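Local coordinates for outer membrane protein assembly factor BamA (Haemophilus ducreyi, PDB 4K3C) that probably forms part of the complex that assembles beta-barrel proteins and inserts them into the outer membrane, this chain holding its membrane barrel and last two POTRA domains, at residues 343-348 / 380-385; 373-378 / 465-470; 267-272 / 307-312. All blocks are in the same frame, centred on the assembly; numbering follows the deposited sequence.

Contact 1: 343-348 / 380-385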
loop_
_atom_site.group_PDB
_atom_site.type_symbol
_atom_site.label_atom_id
_atom_site.label_comp_id
_atom_site.label_asym_id
_atom_site.label_seq_id
_atom_site.Cartn_x
_atom_site.Cartn_y
_atom_site.Cartn_z
ATOM N N ASP A 343 -10.596 13.828 25.057
ATOM C CA ASP A 343 -12.014 14.139 25.203
ATOM C C ASP A 343 -12.777 13.010 24.464
ATOM O O ASP A 343 -12.278 11.878 24.334
ATOM C CB ASP A 343 -12.285 15.524 24.593
ATOM C CG ASP A 343 -11.496 16.662 25.304
ATOM O OD1 ASP A 343 -11.363 16.598 26.542
ATOM O OD2 ASP A 343 -11.011 17.620 24.644
ATOM N N ASN A 344 -13.971 13.273 23.969
ATOM C CA ASN A 344 -14.511 12.380 22.914
ATOM C C ASN A 344 -14.784 10.857 23.142
ATOM O O ASN A 344 -15.892 10.396 22.812
ATOM C CB ASN A 344 -13.732 12.589 21.619
ATOM C CG ASN A 344 -14.213 13.793 20.872
ATOM O OD1 ASN A 344 -15.353 14.237 21.064
ATOM N ND2 ASN A 344 -13.359 14.341 20.014
ATOM N N LYS A 345 -13.800 10.088 23.634
ATOM C CA LYS A 345 -14.040 8.705 24.136
ATOM C C LYS A 345 -14.785 7.713 23.216
ATOM O O LYS A 345 -15.931 7.323 23.503
ATOM C CB LYS A 345 -14.773 8.737 25.489
ATOM C CG LYS A 345 -13.885 8.524 26.695
ATOM C CD LYS A 345 -14.652 8.767 27.986
ATOM C CE LYS A 345 -13.736 8.742 29.195
ATOM N NZ LYS A 345 -13.844 7.469 29.951
ATOM N N TYR A 346 -14.133 7.271 22.146
ATOM C CA TYR A 346 -14.790 6.381 21.188
ATOM C C TYR A 346 -13.784 5.411 20.558
ATOM O O TYR A 346 -12.575 5.488 20.824
ATOM C CB TYR A 346 -15.475 7.205 20.101
ATOM C CG TYR A 346 -14.498 7.970 19.212
ATOM C CD1 TYR A 346 -13.945 9.188 19.627
ATOM C CD2 TYR A 346 -14.117 7.472 17.968
ATOM C CE1 TYR A 346 -13.044 9.890 18.826
ATOM C CE2 TYR A 346 -13.216 8.172 17.161
ATOM C CZ TYR A 346 -12.684 9.382 17.597
ATOM O OH TYR A 346 -11.800 10.076 16.795
ATOM N N TYR A 347 -14.274 4.493 19.727
ATOM C CA TYR A 347 -13.384 3.576 19.009
ATOM C C TYR A 347 -13.902 3.260 17.632
ATOM O O TYR A 347 -15.100 3.314 17.397
ATOM C CB TYR A 347 -13.156 2.273 19.772
ATOM C CG TYR A 347 -14.411 1.581 20.225
ATOM C CD1 TYR A 347 -15.138 0.760 19.358
ATOM C CD2 TYR A 347 -14.863 1.721 21.535
ATOM C CE1 TYR A 347 -16.301 0.100 19.788
ATOM C CE2 TYR A 347 -16.017 1.074 21.970
ATOM C CZ TYR A 347 -16.735 0.269 21.094
ATOM O OH TYR A 347 -17.876 -0.356 21.543
ATOM N N GLN A 348 -12.991 2.936 16.725
ATOM C CA GLN A 348 -13.368 2.583 15.370
ATOM C C GLN A 348 -12.663 1.277 14.980
ATOM O O GLN A 348 -11.556 1.028 15.420
ATOM C CB GLN A 348 -13.025 3.721 14.399
ATOM C CG GLN A 348 -13.360 5.120 14.927
ATOM C CD GLN A 348 -13.465 6.184 13.828
ATOM O OE1 GLN A 348 -12.547 6.992 13.626
ATOM N NE2 GLN A 348 -14.598 6.198 13.126
ATOM N N GLY A 380 -18.211 5.815 28.052
ATOM C CA GLY A 380 -18.020 6.881 29.013
ATOM C C GLY A 380 -19.109 7.936 28.945
ATOM O O GLY A 380 -18.862 9.112 29.221
ATOM N N GLY A 381 -20.318 7.509 28.588
ATOM C CA GLY A 381 -21.454 8.407 28.485
ATOM C C GLY A 381 -21.228 9.487 27.444
ATOM O O GLY A 381 -21.633 10.640 27.610
ATOM N N LYS A 382 -20.563 9.106 26.365
ATOM C CA LYS A 382 -20.255 10.033 25.293
ATOM C C LYS A 382 -20.820 9.493 23.997
ATOM O O LYS A 382 -20.913 8.279 23.821
ATOM C CB LYS A 382 -18.744 10.198 25.164
ATOM C CG LYS A 382 -18.102 10.728 26.421
ATOM C CD LYS A 382 -18.463 12.186 26.668
ATOM C CE LYS A 382 -17.931 12.646 28.007
ATOM N NZ LYS A 382 -16.627 11.983 28.299
ATOM N N GLU A 383 -21.190 10.390 23.089
ATOM C CA GLU A 383 -21.608 9.973 21.759
ATOM C C GLU A 383 -20.424 10.002 20.789
ATOM O O GLU A 383 -19.454 10.715 21.001
ATOM C CB GLU A 383 -22.752 10.857 21.252
ATOM C CG GLU A 383 -24.010 10.083 20.901
ATOM C CD GLU A 383 -24.579 9.341 22.095
ATOM O OE1 GLU A 383 -25.113 10.020 22.992
ATOM O OE2 GLU A 383 -24.488 8.091 22.142
ATOM N N VAL A 384 -20.496 9.211 19.729
ATOM C CA VAL A 384 -19.475 9.282 18.692
ATOM C C VAL A 384 -19.512 10.670 18.055
ATOM O O VAL A 384 -20.578 11.179 17.721
ATOM C CB VAL A 384 -19.676 8.189 17.616
ATOM C CG1 VAL A 384 -18.788 8.464 16.434
ATOM C CG2 VAL A 384 -19.404 6.785 18.198
ATOM N N PRO A 385 -18.351 11.299 17.908
ATOM C CA PRO A 385 -18.331 12.644 17.330
ATOM C C PRO A 385 -18.946 12.632 15.936
ATOM O O PRO A 385 -18.407 11.932 15.087
ATOM C CB PRO A 385 -16.836 12.953 17.220
ATOM C CG PRO A 385 -16.172 12.085 18.197
ATOM C CD PRO A 385 -17.017 10.840 18.319
#
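Pro385 lies over one face of the Tyr346 ring. Its CD is 4.1 Å from the Tyr346 ring centroid and 24° off the ring normal, a CH-pi contact displaced toward the rim at CG and CD1. The two side chains cross at about a right angle. Val384 adds a looser apolar touch, with CG2 4.4 Å from Tyr346 CB.

The amide of Asn344 packs against the same proline, its OD1 3.7 Å from Pro385 CG. The polar ends of this buried amide are satisfied by other partners: OD1 bonds to Tyr285 of helix 280-288, and ND2 to Asp307.

Lys382 NZ lies 3.8 Å from Lys345 CD, so the amine end of one chain rests on the methylenes of the other. A bend at chi4 (35°) sets NZ there. Lys345 CB also touches Lys382 CG, at 4.0 Å. The two NZ atoms, of Lys345 and Lys382, stay 5.6 Å apart.

Segment 343-348 leads into barrel strand 346-358. Segment 380-385 lies in the loop after strand 366-378. Van der Waals contact joins the two, with the Asn344 amide bonded to other parts of the barrel domain, while the lysine charges would probably repel each other mildly.

Contact 2: 373-378 / 465-470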
loop_
_atom_site.group_PDB
_atom_site.type_symbol
_atom_site.label_atom_id
_atom_site.label_comp_id
_atom_site.label_asym_id
_atom_site.label_seq_id
_atom_site.Cartn_x
_atom_site.Cartn_y
_atom_site.Cartn_z
ATOM N N LEU A 373 -16.513 -3.560 5.988
ATOM C CA LEU A 373 -17.296 -3.463 7.198
ATOM C C LEU A 373 -16.670 -2.394 8.067
ATOM O O LEU A 373 -15.460 -2.412 8.304
ATOM C CB LEU A 373 -17.226 -4.793 7.914
ATOM C CG LEU A 373 -18.505 -5.456 8.401
ATOM C CD1 LEU A 373 -18.187 -6.917 8.716
ATOM C CD2 LEU A 373 -19.059 -4.731 9.636
ATOM N N ALA A 374 -17.491 -1.459 8.535
ATOM C CA ALA A 374 -17.016 -0.331 9.336
ATOM C C ALA A 374 -17.931 -0.110 10.517
ATOM O O ALA A 374 -19.143 -0.031 10.361
ATOM C CB ALA A 374 -16.978 0.914 8.511
ATOM N N TYR A 375 -17.356 0.025 11.698
ATOM C CA TYR A 375 -18.168 0.183 12.882
ATOM C C TYR A 375 -17.507 1.074 13.918
ATOM O O TYR A 375 -16.344 0.887 14.267
ATOM C CB TYR A 375 -18.467 -1.176 13.491
ATOM C CG TYR A 375 -19.159 -1.082 14.813
ATOM C CD1 TYR A 375 -20.415 -0.521 14.919
ATOM C CD2 TYR A 375 -18.556 -1.550 15.959
ATOM C CE1 TYR A 375 -21.064 -0.436 16.140
ATOM C CE2 TYR A 375 -19.184 -1.468 17.188
ATOM C CZ TYR A 375 -20.442 -0.917 17.271
ATOM O OH TYR A 375 -21.063 -0.842 18.491
ATOM N N THR A 376 -18.269 2.042 14.410
ATOM C CA THR A 376 -17.815 2.909 15.477
ATOM C C THR A 376 -18.780 2.793 16.625
ATOM O O THR A 376 -19.984 2.735 16.422
ATOM C CB THR A 376 -17.814 4.413 15.056
ATOM O OG1 THR A 376 -17.220 4.561 13.764
ATOM C CG2 THR A 376 -17.034 5.271 16.056
ATOM N N ASN A 377 -18.250 2.767 17.836
ATOM C CA ASN A 377 -19.042 3.187 18.983
ATOM C C ASN A 377 -18.244 3.952 20.024
ATOM O O ASN A 377 -17.017 4.101 19.919
ATOM C CB ASN A 377 -19.829 2.049 19.632
ATOM C CG ASN A 377 -21.229 2.487 20.045
ATOM O OD1 ASN A 377 -21.442 3.017 21.139
ATOM N ND2 ASN A 377 -22.186 2.294 19.151
ATOM N N SER A 378 -18.973 4.431 21.025
ATOM C CA SER A 378 -18.426 5.310 22.031
ATOM C C SER A 378 -18.677 4.707 23.401
ATOM O O SER A 378 -19.246 3.634 23.502
ATOM C CB SER A 378 -19.087 6.685 21.920
ATOM O OG SER A 378 -20.502 6.568 21.907
ATOM N N TRP A 465 -26.275 2.480 8.676
ATOM C CA TRP A 465 -27.274 2.682 9.702
ATOM C C TRP A 465 -26.705 3.193 11.016
ATOM O O TRP A 465 -25.493 3.186 11.219
ATOM C CB TRP A 465 -28.062 1.392 9.937
ATOM C CG TRP A 465 -27.361 0.253 10.690
ATOM C CD1 TRP A 465 -27.579 -0.115 11.977
ATOM C CD2 TRP A 465 -26.398 -0.672 10.170
ATOM N NE1 TRP A 465 -26.813 -1.198 12.297
ATOM C CE2 TRP A 465 -26.082 -1.566 11.200
ATOM C CE3 TRP A 465 -25.766 -0.824 8.932
ATOM C CZ2 TRP A 465 -25.168 -2.601 11.043
ATOM C CZ3 TRP A 465 -24.851 -1.849 8.780
ATOM C CH2 TRP A 465 -24.564 -2.726 9.832
ATOM N N ASN A 466 -27.615 3.611 11.893
ATOM C CA ASN A 466 -27.326 4.129 13.215
ATOM C C ASN A 466 -27.803 3.114 14.237
ATOM O O ASN A 466 -29.007 3.014 14.498
ATOM C CB ASN A 466 -28.113 5.431 13.393
ATOM C CG ASN A 466 -27.978 6.053 14.786
ATOM O OD1 ASN A 466 -27.564 5.402 15.758
ATOM N ND2 ASN A 466 -28.353 7.338 14.885
ATOM N N THR A 467 -26.867 2.389 14.844
ATOM C CA THR A 467 -27.197 1.440 15.909
ATOM C C THR A 467 -27.963 2.033 17.089
ATOM O O THR A 467 -28.692 1.318 17.770
ATOM C CB THR A 467 -25.950 0.778 16.486
ATOM O OG1 THR A 467 -25.145 1.779 17.128
ATOM C CG2 THR A 467 -25.152 0.098 15.388
ATOM N N LYS A 468 -27.817 3.321 17.365
ATOM C CA LYS A 468 -28.475 3.823 18.562
ATOM C C LYS A 468 -29.843 4.432 18.278
ATOM O O LYS A 468 -30.525 4.876 19.201
ATOM C CB LYS A 468 -27.563 4.790 19.329
ATOM C CG LYS A 468 -26.145 4.257 19.510
ATOM C CD LYS A 468 -25.434 4.883 20.693
ATOM C CE LYS A 468 -23.910 4.770 20.567
ATOM N NZ LYS A 468 -23.283 5.995 19.965
ATOM N N TRP A 469 -30.253 4.426 17.008
ATOM C CA TRP A 469 -31.501 5.080 16.602
ATOM C C TRP A 469 -32.779 4.461 17.249
ATOM O O TRP A 469 -33.883 5.044 17.215
ATOM C CB TRP A 469 -31.601 5.194 15.072
ATOM C CG TRP A 469 -32.872 5.881 14.660
ATOM C CD1 TRP A 469 -34.053 5.285 14.320
ATOM C CD2 TRP A 469 -33.112 7.295 14.609
ATOM N NE1 TRP A 469 -35.005 6.235 14.048
ATOM C CE2 TRP A 469 -34.455 7.477 14.215
ATOM C CE3 TRP A 469 -32.320 8.426 14.852
ATOM C CZ2 TRP A 469 -35.023 8.737 14.058
ATOM C CZ3 TRP A 469 -32.884 9.675 14.696
ATOM C CH2 TRP A 469 -34.226 9.820 14.296
ATOM N N LYS A 470 -32.606 3.296 17.868
ATOM C CA LYS A 470 -33.676 2.666 18.623
ATOM C C LYS A 470 -34.137 3.563 19.768
ATOM O O LYS A 470 -35.332 3.645 20.047
ATOM C CB LYS A 470 -33.203 1.326 19.174
ATOM C CG LYS A 470 -32.446 0.484 18.154
ATOM C CD LYS A 470 -32.043 -0.868 18.740
ATOM C CE LYS A 470 -31.177 -0.710 19.980
ATOM N NZ LYS A 470 -30.679 -2.012 20.512
#
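Lys468 and Asn377 meet tip to tip, yet the lysine nitrogen passes the amide and makes only a weak hydrogen bond across the contact, to Ser378 OG at 3.4 Å. Lys468 NZ stays 3.7 Å from Asn377 OD1. The chain bends at chi4 (95°), which places NZ off the extended line and on the Ser378 side. Its stronger partner is Glu383, through a salt bridge. Ser378 OG also bonds to Lys382 O, so this hydroxyl at the end of strand 366-378 sits between the loop of 380-385 and that of 465-470.

Asn377 OD1 accepts from Ser378 N at 2.8 Å. That donor stands above the carbonyl plane, 37° out of it.

Thr467 lies beside both Tyr375 and Asn377. Its CG2 comes to the edge of the Tyr375 ring, 4.2 Å from CE1, and the side chains cross at about a right angle. Its OG1 is 3.6 Å from Asn377 ND2 but bonds to Asn429.

The loop segment is shaped by its own bonds. Asn466 OD1 accepts from Lys468 N at 2.6 Å, and Trp469 N bonds to Asn466 O. The result is an Asx turn at the start of a type I beta turn, here in the loop after strand 453-465 that leans on strand 366-378 of the Omp85 beta barrel.

Contact 3: 267-272 / 307-312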
loop_
_atom_site.group_PDB
_atom_site.type_symbol
_atom_site.label_atom_id
_atom_site.label_comp_id
_atom_site.label_asym_id
_atom_site.label_seq_id
_atom_site.Cartn_x
_atom_site.Cartn_y
_atom_site.Cartn_z
ATOM N N GLY A 267 -1.209 9.141 18.318
ATOM C CA GLY A 267 -1.346 10.461 17.738
ATOM C C GLY A 267 -2.153 11.425 18.579
ATOM O O GLY A 267 -3.107 11.058 19.267
ATOM N N TYR A 268 -1.771 12.686 18.518
ATOM C CA TYR A 268 -2.561 13.729 19.139
ATOM C C TYR A 268 -3.173 14.565 18.032
ATOM O O TYR A 268 -2.529 14.839 17.023
ATOM C CB TYR A 268 -1.685 14.596 20.032
ATOM C CG TYR A 268 -2.437 15.699 20.732
ATOM C CD1 TYR A 268 -2.580 16.946 20.143
ATOM C CD2 TYR A 268 -2.992 15.498 21.992
ATOM C CE1 TYR A 268 -3.266 17.956 20.784
ATOM C CE2 TYR A 268 -3.659 16.509 22.650
ATOM C CZ TYR A 268 -3.799 17.737 22.042
ATOM O OH TYR A 268 -4.491 18.742 22.681
ATOM N N THR A 269 -4.433 14.941 18.198
ATOM C CA THR A 269 -5.147 15.680 17.166
ATOM C C THR A 269 -6.185 16.635 17.766
ATOM O O THR A 269 -6.949 16.285 18.658
ATOM C CB THR A 269 -5.880 14.745 16.147
ATOM O OG1 THR A 269 -7.109 14.296 16.716
ATOM C CG2 THR A 269 -5.029 13.524 15.735
ATOM N N HIS A 270 -6.236 17.837 17.220
ATOM C CA HIS A 270 -7.101 18.870 17.732
ATOM C C HIS A 270 -8.045 19.292 16.614
ATOM O O HIS A 270 -7.595 19.682 15.550
ATOM C CB HIS A 270 -6.216 20.014 18.188
ATOM C CG HIS A 270 -6.955 21.251 18.562
ATOM N ND1 HIS A 270 -6.463 22.511 18.303
ATOM C CD2 HIS A 270 -8.132 21.427 19.209
ATOM C CE1 HIS A 270 -7.311 23.415 18.762
ATOM N NE2 HIS A 270 -8.331 22.780 19.318
ATOM N N ASP A 271 -9.352 19.171 16.858
ATOM C CA ASP A 271 -10.406 19.459 15.879
ATOM C C ASP A 271 -11.193 20.671 16.340
ATOM O O ASP A 271 -11.538 20.773 17.518
ATOM C CB ASP A 271 -11.415 18.306 15.788
ATOM C CG ASP A 271 -10.797 16.996 15.363
ATOM O OD1 ASP A 271 -10.586 16.782 14.139
ATOM O OD2 ASP A 271 -10.559 16.166 16.266
ATOM N N LYS A 272 -11.514 21.563 15.410
ATOM C CA LYS A 272 -12.275 22.756 15.738
ATOM C C LYS A 272 -13.402 22.853 14.724
ATOM O O LYS A 272 -13.151 22.813 13.517
ATOM C CB LYS A 272 -11.374 23.994 15.692
ATOM C CG LYS A 272 -12.013 25.273 16.215
ATOM C CD LYS A 272 -11.110 26.508 16.043
ATOM C CE LYS A 272 -9.765 26.370 16.768
ATOM N NZ LYS A 272 -8.732 25.645 15.960
ATOM N N ASP A 307 -8.002 14.201 22.588
ATOM C CA ASP A 307 -7.774 13.296 21.437
ATOM C C ASP A 307 -6.358 12.766 21.199
ATOM O O ASP A 307 -5.743 12.990 20.162
ATOM C CB ASP A 307 -8.574 13.575 20.168
ATOM C CG ASP A 307 -10.002 13.085 20.279
ATOM O OD1 ASP A 307 -10.587 13.286 21.355
ATOM O OD2 ASP A 307 -10.528 12.489 19.307
ATOM N N PHE A 308 -5.875 12.047 22.206
ATOM C CA PHE A 308 -4.780 11.108 22.074
ATOM C C PHE A 308 -5.377 9.791 21.597
ATOM O O PHE A 308 -6.202 9.203 22.283
ATOM C CB PHE A 308 -4.158 10.848 23.434
ATOM C CG PHE A 308 -2.990 11.707 23.742
ATOM C CD1 PHE A 308 -3.163 12.976 24.277
ATOM C CD2 PHE A 308 -1.705 11.239 23.526
ATOM C CE1 PHE A 308 -2.067 13.772 24.581
ATOM C CE2 PHE A 308 -0.603 12.031 23.822
ATOM C CZ PHE A 308 -0.787 13.300 24.350
ATOM N N ASP A 309 -4.966 9.310 20.434
ATOM C CA ASP A 309 -5.530 8.074 19.921
ATOM C C ASP A 309 -4.484 6.969 19.815
ATOM O O ASP A 309 -3.286 7.251 19.637
ATOM C CB ASP A 309 -6.157 8.316 18.551
ATOM C CG ASP A 309 -5.143 8.773 17.538
ATOM O OD1 ASP A 309 -4.458 7.898 16.955
ATOM O OD2 ASP A 309 -5.016 10.008 17.345
ATOM N N LEU A 310 -4.949 5.720 19.923
ATOM C CA LEU A 310 -4.117 4.544 19.657
ATOM C C LEU A 310 -4.570 3.864 18.374
ATOM O O LEU A 310 -5.773 3.778 18.106
ATOM C CB LEU A 310 -4.183 3.559 20.816
ATOM C CG LEU A 310 -3.472 2.230 20.599
ATOM C CD1 LEU A 310 -1.998 2.434 20.366
ATOM C CD2 LEU A 310 -3.718 1.345 21.799
ATOM N N SER A 311 -3.613 3.388 17.580
ATOM C CA SER A 311 -3.945 2.831 16.273
ATOM C C SER A 311 -3.183 1.562 15.978
ATOM O O SER A 311 -1.977 1.485 16.233
ATOM C CB SER A 311 -3.679 3.842 15.166
ATOM O OG SER A 311 -4.607 4.897 15.271
ATOM N N PHE A 312 -3.903 0.577 15.443
ATOM C CA PHE A 312 -3.343 -0.724 15.121
ATOM C C PHE A 312 -3.962 -1.132 13.813
ATOM O O PHE A 312 -5.112 -0.802 13.546
ATOM C CB PHE A 312 -3.700 -1.736 16.214
ATOM C CG PHE A 312 -4.769 -1.245 17.147
ATOM C CD1 PHE A 312 -6.107 -1.365 16.812
ATOM C CD2 PHE A 312 -4.442 -0.634 18.340
ATOM C CE1 PHE A 312 -7.099 -0.895 17.663
ATOM C CE2 PHE A 312 -5.433 -0.162 19.183
ATOM C CZ PHE A 312 -6.758 -0.292 18.844
#
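Tyr268 turns the edge of its ring toward the face of Phe308. The pair is an offset edge-to-face stack, with ring centroids of Tyr268 and Phe308 5.1 Å apart and planes at 73°. Tyr268 CD2 makes the approach, and its nearest atoms are Phe308 CE1 and CD1. Phe308 CD1 lies in the plane of the Tyr268 ring, at its edge. Tyr268 CG stands 4.3 Å above the Phe308 ring plane, set toward the rim. Both rings lie on the surface.

The backbones that carry them are antiparallel neighbours. Tyr268 and Phe308 form a non-hydrogen-bonded pair, and Gly267 and Asp309 the hydrogen-bonded pair next to it. Gly267 N donates to Asp309 O at 3.1 Å, and Asp309 N returns a bond to Gly267 O at 2.8 Å. This is the usual ladder between successive strands of an Omp85 barrel, here strands 260-274 and 303-317. Past the last of these bridges Thr269 N still donates to Asp307 O at 3.1 Å, where the second strand is interrupted.

Asp309 lies on the opposite face, where it and Gly267 are buried. With no side chain on Gly267, the Asp309 carboxylate folds back over the glycine backbone, its CG 3.5 Å from Gly267 O. Thr269 faces Asp307, its OG1 3.8 Å from Asp307 CB. The Asp307 side chain also touches Thr338 of strand 328-338 and Ser342. Asp271 OD2 lies 4.8 Å from Asp307 OD2, a pair of like charges if both are ionised.

Overall arrangement
All three contacts belong to the membrane barrel domain, on the same side of the chain's centre. Contact 3 joins two neighbouring strands by backbone bonds, with exposed aromatic rings on one face and buried Gly267 and Asp309 on the other. Contacts 1 and 2 instead set loops against strands or their ends. Contact 1, like contact 3, is partly buried; it relies on van der Waals packing. Contact 2 is a surface contact of mostly polar side chains. Strands 346-358 and 366-378 link these two, since Tyr347 N probably bonds to Asn377 O, and so does the Lys468-Glu383 salt bridge. Contact 1 also touches contact 3 through Asn344 and Asp307. Contacts 2 and 3 do not meet; their nearest atoms are about 10 Å apart.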